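Local atomic coordinates of ATP-citrate lyase beta-subunit (Chlorobium limicola, PDB entry 6HXJ), a protein that probably works with the alpha-subunit to catalyse ATP-dependent cleavage of citrate with coenzyme A, yielding acetyl-CoA and oxaloacetate. Residues D180-A184 and R217-W221; K15-P19 and S173-L177. Residue numbers count along the deposited sequence, not the author numbering.

Interaction 1 (D180-A184 and R217-W221)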
ATOM      1  N   ASP A 180     -35.651  46.757 -25.706  1.00 88.92           N
ATOM      2  CA  ASP A 180     -34.226  46.596 -25.450  1.00 91.56           C
ATOM      3  C   ASP A 180     -33.970  45.464 -24.437  1.00 96.37           C
ATOM      4  O   ASP A 180     -33.243  44.506 -24.732  1.00 96.52           O
ATOM      5  CB  ASP A 180     -33.636  47.936 -24.954  1.00 96.94           C
ATOM      6  CG  ASP A 180     -32.188  48.213 -25.337  1.00123.35           C
ATOM      7  OD1 ASP A 180     -31.407  48.635 -24.448  1.00128.69           O
ATOM      8  OD2 ASP A 180     -31.868  48.148 -26.547  1.00133.48           O
ATOM      9  N   ASN A 181     -34.661  45.542 -23.298  1.00 93.20           N
ATOM     10  CA  ASN A 181     -34.503  44.644 -22.166  1.00 93.84           C
ATOM     11  C   ASN A 181     -35.176  43.269 -22.276  1.00 94.30           C
ATOM     12  O   ASN A 181     -34.781  42.339 -21.570  1.00 93.20           O
ATOM     13  CB  ASN A 181     -34.946  45.347 -20.927  1.00 95.44           C
ATOM     14  CG  ASN A 181     -33.882  46.341 -20.488  1.00107.16           C
ATOM     15  OD1 ASN A 181     -32.917  45.986 -19.805  1.00106.56           O
ATOM     16  ND2 ASN A 181     -33.985  47.598 -20.913  1.00 91.57           N
ATOM     17  N   GLU A 182     -36.188  43.128 -23.123  1.00 88.70           N
ATOM     18  CA  GLU A 182     -36.849  41.835 -23.228  1.00 87.70           C
ATOM     19  C   GLU A 182     -36.412  41.009 -24.442  1.00 88.09           C
ATOM     20  O   GLU A 182     -37.066  40.014 -24.756  1.00 88.52           O
ATOM     21  CB  GLU A 182     -38.396  41.961 -23.188  1.00 88.93           C
ATOM     22  CG  GLU A 182     -38.992  42.407 -21.861  1.00 94.06           C
ATOM     23  CD  GLU A 182     -38.621  41.632 -20.611  1.00109.74           C
ATOM     24  OE1 GLU A 182     -38.587  40.381 -20.648  1.00112.01           O
ATOM     25  OE2 GLU A 182     -38.387  42.292 -19.576  1.00 96.92           O
ATOM     26  N   ASP A 183     -35.343  41.394 -25.130  1.00 81.91           N
ATOM     27  CA  ASP A 183     -34.903  40.666 -26.326  1.00 80.06           C
ATOM     28  C   ASP A 183     -36.037  40.507 -27.377  1.00 80.70           C
ATOM     29  O   ASP A 183     -36.166  39.448 -27.979  1.00 80.99           O
ATOM     30  CB  ASP A 183     -34.276  39.284 -25.952  1.00 82.82           C
ATOM     31  CG  ASP A 183     -32.765  39.318 -25.712  1.00 95.14           C
ATOM     32  OD1 ASP A 183     -31.991  39.415 -26.722  1.00 94.08           O
ATOM     33  OD2 ASP A 183     -32.346  39.166 -24.536  1.00 99.55           O
ATOM     34  N   ALA A 184     -36.864  41.537 -27.574  1.00 75.19           N
ATOM     35  CA  ALA A 184     -37.974  41.443 -28.520  1.00 73.89           C
ATOM     36  C   ALA A 184     -37.492  41.523 -29.936  1.00 77.33           C
ATOM     37  O   ALA A 184     -36.447  42.099 -30.188  1.00 79.82           O
ATOM     38  CB  ALA A 184     -39.001  42.540 -28.263  1.00 74.59           C
ATOM     39  N   ARG A 217     -31.342  34.195 -20.350  1.00 82.97           N
ATOM     40  CA  ARG A 217     -31.027  35.469 -19.732  1.00 84.72           C
ATOM     41  C   ARG A 217     -32.232  35.944 -18.936  1.00 94.69           C
ATOM     42  O   ARG A 217     -32.095  36.844 -18.111  1.00 97.18           O
ATOM     43  CB  ARG A 217     -30.720  36.511 -20.807  1.00 83.27           C
ATOM     44  CG  ARG A 217     -29.481  36.253 -21.600  1.00 91.06           C
ATOM     45  CD  ARG A 217     -28.869  37.558 -22.006  1.00 92.38           C
ATOM     46  NE  ARG A 217     -29.439  38.083 -23.244  1.00 80.20           N
ATOM     47  CZ  ARG A 217     -28.709  38.549 -24.253  1.00 92.82           C
ATOM     48  NH1 ARG A 217     -27.387  38.552 -24.177  1.00 79.48           N
ATOM     49  NH2 ARG A 217     -29.298  39.038 -25.337  1.00 87.18           N
ATOM     50  N   HIS A 218     -33.430  35.381 -19.234  1.00 92.55           N
ATOM     51  CA  HIS A 218     -34.712  35.748 -18.609  1.00 93.34           C
ATOM     52  C   HIS A 218     -35.345  34.644 -17.784  1.00103.32           C
ATOM     53  O   HIS A 218     -36.017  33.743 -18.311  1.00102.25           O
ATOM     54  CB  HIS A 218     -35.724  36.234 -19.646  1.00 90.23           C
ATOM     55  CG  HIS A 218     -35.139  37.184 -20.626  1.00 89.98           C
ATOM     56  ND1 HIS A 218     -34.453  36.735 -21.725  1.00 89.62           N
ATOM     57  CD2 HIS A 218     -35.092  38.532 -20.598  1.00 90.86           C
ATOM     58  CE1 HIS A 218     -34.032  37.815 -22.351  1.00 87.32           C
ATOM     59  NE2 HIS A 218     -34.394  38.919 -21.712  1.00 88.24           N
ATOM     60  N   ALA A 219     -35.198  34.770 -16.468  1.00105.89           N
ATOM     61  CA  ALA A 219     -35.779  33.848 -15.492  1.00110.34           C
ATOM     62  C   ALA A 219     -37.277  34.144 -15.218  1.00117.77           C
ATOM     63  O   ALA A 219     -37.987  33.290 -14.679  1.00120.91           O
ATOM     64  CB  ALA A 219     -34.990  33.907 -14.208  1.00114.84           C
ATOM     65  N   ASP A 220     -37.750  35.330 -15.642  1.00112.78           N
ATOM     66  CA  ASP A 220     -39.136  35.748 -15.490  1.00114.14           C
ATOM     67  C   ASP A 220     -40.042  35.302 -16.651  1.00116.09           C
ATOM     68  O   ASP A 220     -41.247  35.571 -16.610  1.00116.45           O
ATOM     69  CB  ASP A 220     -39.209  37.271 -15.256  1.00116.11           C
ATOM     70  CG  ASP A 220     -39.028  38.169 -16.472  1.00128.91           C
ATOM     71  OD1 ASP A 220     -38.069  37.937 -17.253  1.00128.09           O
ATOM     72  OD2 ASP A 220     -39.813  39.133 -16.616  1.00137.21           O
ATOM     73  N   TRP A 221     -39.480  34.612 -17.662  1.00109.99           N
ATOM     74  CA  TRP A 221     -40.209  34.139 -18.836  1.00107.34           C
ATOM     75  C   TRP A 221     -40.939  32.839 -18.565  1.00115.84           C
ATOM     76  O   TRP A 221     -40.591  31.789 -19.123  1.00116.16           O
ATOM     77  CB  TRP A 221     -39.278  34.016 -20.055  1.00102.04           C
ATOM     78  CG  TRP A 221     -38.966  35.302 -20.773  1.00 99.09           C
ATOM     79  CD1 TRP A 221     -39.213  36.579 -20.343  1.00101.55           C
ATOM     80  CD2 TRP A 221     -38.312  35.429 -22.040  1.00 95.37           C
ATOM     81  NE1 TRP A 221     -38.783  37.487 -21.277  1.00 97.71           N
ATOM     82  CE2 TRP A 221     -38.210  36.810 -22.326  1.00 97.55           C
ATOM     83  CE3 TRP A 221     -37.813  34.510 -22.974  1.00 94.99           C
ATOM     84  CZ2 TRP A 221     -37.614  37.289 -23.502  1.00 93.81           C
ATOM     85  CZ3 TRP A 221     -37.221  34.988 -24.134  1.00 93.30           C
ATOM     86  CH2 TRP A 221     -37.134  36.359 -24.393  1.00 92.12           C
TER

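Interaction 2 (K15-P19 and S173-L177)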
ATOM      1  N   LYS A  15     -44.410  45.173 -16.388  1.00104.11           N
ATOM      2  CA  LYS A  15     -43.053  45.212 -15.865  1.00102.53           C
ATOM      3  C   LYS A  15     -42.327  46.527 -16.213  1.00106.57           C
ATOM      4  O   LYS A  15     -41.695  47.126 -15.348  1.00106.80           O
ATOM      5  CB  LYS A  15     -42.286  43.997 -16.399  1.00101.23           C
ATOM      6  CG  LYS A  15     -40.813  44.010 -16.101  1.00 99.42           C
ATOM      7  CD  LYS A  15     -40.240  42.624 -16.220  1.00103.26           C
ATOM      8  CE  LYS A  15     -38.785  42.702 -16.564  1.00105.63           C
ATOM      9  NZ  LYS A  15     -38.183  41.353 -16.724  1.00116.84           N
ATOM     10  N   TRP A  16     -42.426  46.974 -17.467  1.00102.47           N
ATOM     11  CA  TRP A  16     -41.745  48.193 -17.899  1.00101.28           C
ATOM     12  C   TRP A  16     -42.661  49.414 -17.833  1.00109.90           C
ATOM     13  O   TRP A  16     -42.394  50.426 -18.484  1.00109.36           O
ATOM     14  CB  TRP A  16     -41.097  47.988 -19.288  1.00 96.84           C
ATOM     15  CG  TRP A  16     -40.023  46.952 -19.233  1.00 95.70           C
ATOM     16  CD1 TRP A  16     -40.172  45.608 -19.401  1.00 98.22           C
ATOM     17  CD2 TRP A  16     -38.680  47.154 -18.772  1.00 94.06           C
ATOM     18  NE1 TRP A  16     -38.980  44.965 -19.151  1.00 96.19           N
ATOM     19  CE2 TRP A  16     -38.056  45.889 -18.731  1.00 96.84           C
ATOM     20  CE3 TRP A  16     -37.945  48.285 -18.377  1.00 94.60           C
ATOM     21  CZ2 TRP A  16     -36.740  45.725 -18.298  1.00 94.51           C
ATOM     22  CZ3 TRP A  16     -36.649  48.120 -17.948  1.00 94.30           C
ATOM     23  CH2 TRP A  16     -36.057  46.856 -17.913  1.00 93.85           C
ATOM     24  N   GLY A  17     -43.699  49.319 -17.011  1.00109.94           N
ATOM     25  CA  GLY A  17     -44.655  50.394 -16.808  1.00113.10           C
ATOM     26  C   GLY A  17     -45.284  50.894 -18.093  1.00120.09           C
ATOM     27  O   GLY A  17     -45.058  52.041 -18.490  1.00119.89           O
ATOM     28  N   ILE A  18     -46.059  50.030 -18.763  1.00117.69           N
ATOM     29  CA  ILE A  18     -46.753  50.379 -19.998  1.00117.28           C
ATOM     30  C   ILE A  18     -48.249  50.274 -19.716  1.00126.90           C
ATOM     31  O   ILE A  18     -48.705  49.236 -19.215  1.00127.82           O
ATOM     32  CB  ILE A  18     -46.299  49.512 -21.191  1.00116.98           C
ATOM     33  CG1 ILE A  18     -44.807  49.731 -21.489  1.00114.56           C
ATOM     34  CG2 ILE A  18     -47.185  49.752 -22.427  1.00116.83           C
ATOM     35  CD1 ILE A  18     -44.197  48.727 -22.432  1.00119.95           C
ATOM     36  N   PRO A  19     -49.008  51.359 -19.986  1.00125.87           N
ATOM     37  CA  PRO A  19     -50.446  51.345 -19.699  1.00128.00           C
ATOM     38  C   PRO A  19     -51.172  50.155 -20.302  1.00131.41           C
ATOM     39  O   PRO A  19     -51.172  49.998 -21.513  1.00130.20           O
ATOM     40  CB  PRO A  19     -50.907  52.669 -20.290  1.00131.02           C
ATOM     41  CG  PRO A  19     -49.718  53.555 -20.229  1.00134.58           C
ATOM     42  CD  PRO A  19     -48.589  52.655 -20.563  1.00127.39           C
ATOM     43  N   SER A 173     -40.660  55.570 -24.740  1.00 98.16           N
ATOM     44  CA  SER A 173     -39.417  55.212 -24.082  1.00 97.88           C
ATOM     45  C   SER A 173     -39.535  53.900 -23.324  1.00100.99           C
ATOM     46  O   SER A 173     -38.667  53.035 -23.438  1.00100.03           O
ATOM     47  CB  SER A 173     -38.936  56.353 -23.189  1.00104.22           C
ATOM     48  OG  SER A 173     -39.600  56.530 -21.950  1.00116.28           O
ATOM     49  N   ARG A 174     -40.636  53.739 -22.599  1.00 97.68           N
ATOM     50  CA  ARG A 174     -40.903  52.524 -21.845  1.00 97.00           C
ATOM     51  C   ARG A 174     -40.972  51.355 -22.815  1.00 96.59           C
ATOM     52  O   ARG A 174     -40.345  50.338 -22.576  1.00 94.53           O
ATOM     53  CB  ARG A 174     -42.216  52.656 -21.067  1.00 99.17           C
ATOM     54  CG  ARG A 174     -42.398  53.965 -20.298  1.00106.69           C
ATOM     55  CD  ARG A 174     -42.143  53.869 -18.809  1.00120.45           C
ATOM     56  NE  ARG A 174     -42.472  55.138 -18.143  1.00135.05           N
ATOM     57  CZ  ARG A 174     -43.526  55.345 -17.352  1.00147.57           C
ATOM     58  NH1 ARG A 174     -44.370  54.357 -17.082  1.00131.68           N
ATOM     59  NH2 ARG A 174     -43.731  56.537 -16.807  1.00135.47           N
ATOM     60  N   LEU A 175     -41.674  51.535 -23.939  1.00 92.27           N
ATOM     61  CA  LEU A 175     -41.754  50.525 -24.971  1.00 90.49           C
ATOM     62  C   LEU A 175     -40.358  50.213 -25.454  1.00 92.78           C
ATOM     63  O   LEU A 175     -40.007  49.051 -25.581  1.00 92.10           O
ATOM     64  CB  LEU A 175     -42.568  51.056 -26.126  1.00 91.20           C
ATOM     65  CG  LEU A 175     -43.018  50.020 -27.171  1.00 95.91           C
ATOM     66  CD1 LEU A 175     -44.073  49.076 -26.596  1.00 97.19           C
ATOM     67  CD2 LEU A 175     -43.582  50.714 -28.408  1.00100.07           C
ATOM     68  N   ILE A 176     -39.550  51.251 -25.680  1.00 88.39           N
ATOM     69  CA  ILE A 176     -38.171  51.129 -26.132  1.00 86.06           C
ATOM     70  C   ILE A 176     -37.341  50.387 -25.111  1.00 91.63           C
ATOM     71  O   ILE A 176     -36.506  49.571 -25.501  1.00 91.35           O
ATOM     72  CB  ILE A 176     -37.598  52.513 -26.474  1.00 89.32           C
ATOM     73  CG1 ILE A 176     -38.157  52.996 -27.828  1.00 88.28           C
ATOM     74  CG2 ILE A 176     -36.065  52.488 -26.514  1.00 89.23           C
ATOM     75  CD1 ILE A 176     -38.069  54.472 -28.083  1.00 86.80           C
ATOM     76  N   LEU A 177     -37.569  50.655 -23.811  1.00 89.97           N
ATOM     77  CA  LEU A 177     -36.867  49.992 -22.713  1.00 90.67           C
ATOM     78  C   LEU A 177     -37.281  48.524 -22.691  1.00 93.46           C
ATOM     79  O   LEU A 177     -36.426  47.653 -22.570  1.00 93.70           O
ATOM     80  CB  LEU A 177     -37.173  50.665 -21.357  1.00 93.40           C
ATOM     81  CG  LEU A 177     -36.262  51.784 -21.006  1.00 99.88           C
ATOM     82  CD1 LEU A 177     -36.714  52.487 -19.734  1.00102.35           C
ATOM     83  CD2 LEU A 177     -34.834  51.299 -20.955  1.00104.65           C
TER

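Interaction 1 (D180-A184 and R217-W221)
This is a mainly polar contact within the ATP-grasp domain, joining the turn between helix 163-181 and strand 184-195 to the loop that follows strand 200-210. Although Glu182 and His218 are the closest pair along the backbones, their CA atoms stand 7.9 Å apart, so the 266 Å² of buried surface is built mainly by side chains reaching across. His218 to Trp221 form a type I beta turn, and both of these aromatic residues direct their CA-to-CB bonds toward the other segment.

Asp183, with positive phi (54°) just past the helix, also points toward the loop. It makes a salt bridge to Arg217: NH2 of Arg217 donates to OD1 of Asp183 at 3.1 Å and to OD2 at 3.2 Å, while a weak bond of 3.4 Å runs from Arg217 NE to Asp183 OD2. The other terminal nitrogen of Arg217, NH1, salt-bridges an acidic side chain of the alpha-subunit chain, placing this contact at the subunit boundary. A weak 3.4 Å bond from His218 NE2 to Asn181 O ties the loop to the helix end. Glu182 OE1 and Asp220 OD1 lie 4.2 Å apart, like charges bridged by Lys15, which salt-bridges both residues; Glu182 OE2 takes the indole NH of Trp16 as well as Lys15. OE1 of Glu182 accepts a straighter bond from the buried indole, Trp221 NE1 to Glu182 OE1, at 3.0 Å and 162°.

Interaction 2 (K15-P19 and S173-L177)
Apolar contacts of Trp16, Ile18, Leu175 and Leu177 sit beside an Arg174 hydrogen bond in the 288 Å² buried where the segment after helix 6-15 crosses the side of helix 163-181. The six-membered part of the Trp16 indole rests against Leu177, with Trp16 CE3 3.9 Å from Leu177 CB, and Leu177 O lies over one face of the ring. The CA-to-CB bond of Ile18 runs sideways to the helix, yet its CG1 and CD1 reach it: CG1 is 3.9 Å from Arg174 CB, and CD1 is 4.0 Å from Leu175 CA and 4.2 Å from Leu175 CD1. Leu175 itself directs its CA-to-CB bond away, toward the antiparallel sheet, where it touches Val107, Ile109, Ile187 and Ile189; Ile18 thus meets the flank of a helix that packs on the sheet of the ATP-grasp domain.

The backbone path of 15-19 follows from a Schellman motif ending helix 6-15: Gly17 is the C-prime residue with phi of 55°, and the amides of Gly17 and Ile18 both turn back to carbonyls of that helix. The positive phi favours glycine, and a CB placed ideally on Gly17 would also come within 3.0 Å of Arg174 NH1, a clash.

Polar bonding across the segments consists of one hydrogen bond, from Arg174 NH1 to Gly17 O at 2.8 Å and 143°, with the oxygen near the guanidinium plane. Arg174 also approaches the preceding carbonyl, its CB lying 3.4 Å from Trp16 O. Trp16 NE1 turns instead to Glu182 OE2.

Overall arrangement
Both interactions draw on helix 163-181, interaction 2 on its side and interaction 1 on its C-terminal end, with centres about 13 Å apart. Interaction 1 is the more buried, with four of seven touching residues buried and its centre about 18 Å from the chain centre, against two of six and about 26 Å for interaction 2. Charge and indole or imidazole hydrogen bonds dominate interaction 1, which also reaches the alpha-subunit through Arg217; interaction 2 mixes apolar packing with one arginine-carbonyl bond and touches no other chain. They meet directly: Lys15 NZ salt-bridges Asp220 OD2 (2.8 Å), Trp16 NE1 probably hydrogen-bonds Glu182 OE2 (2.8 Å), and Trp16 CZ2 packs 3.2 Å from Asn181 CB.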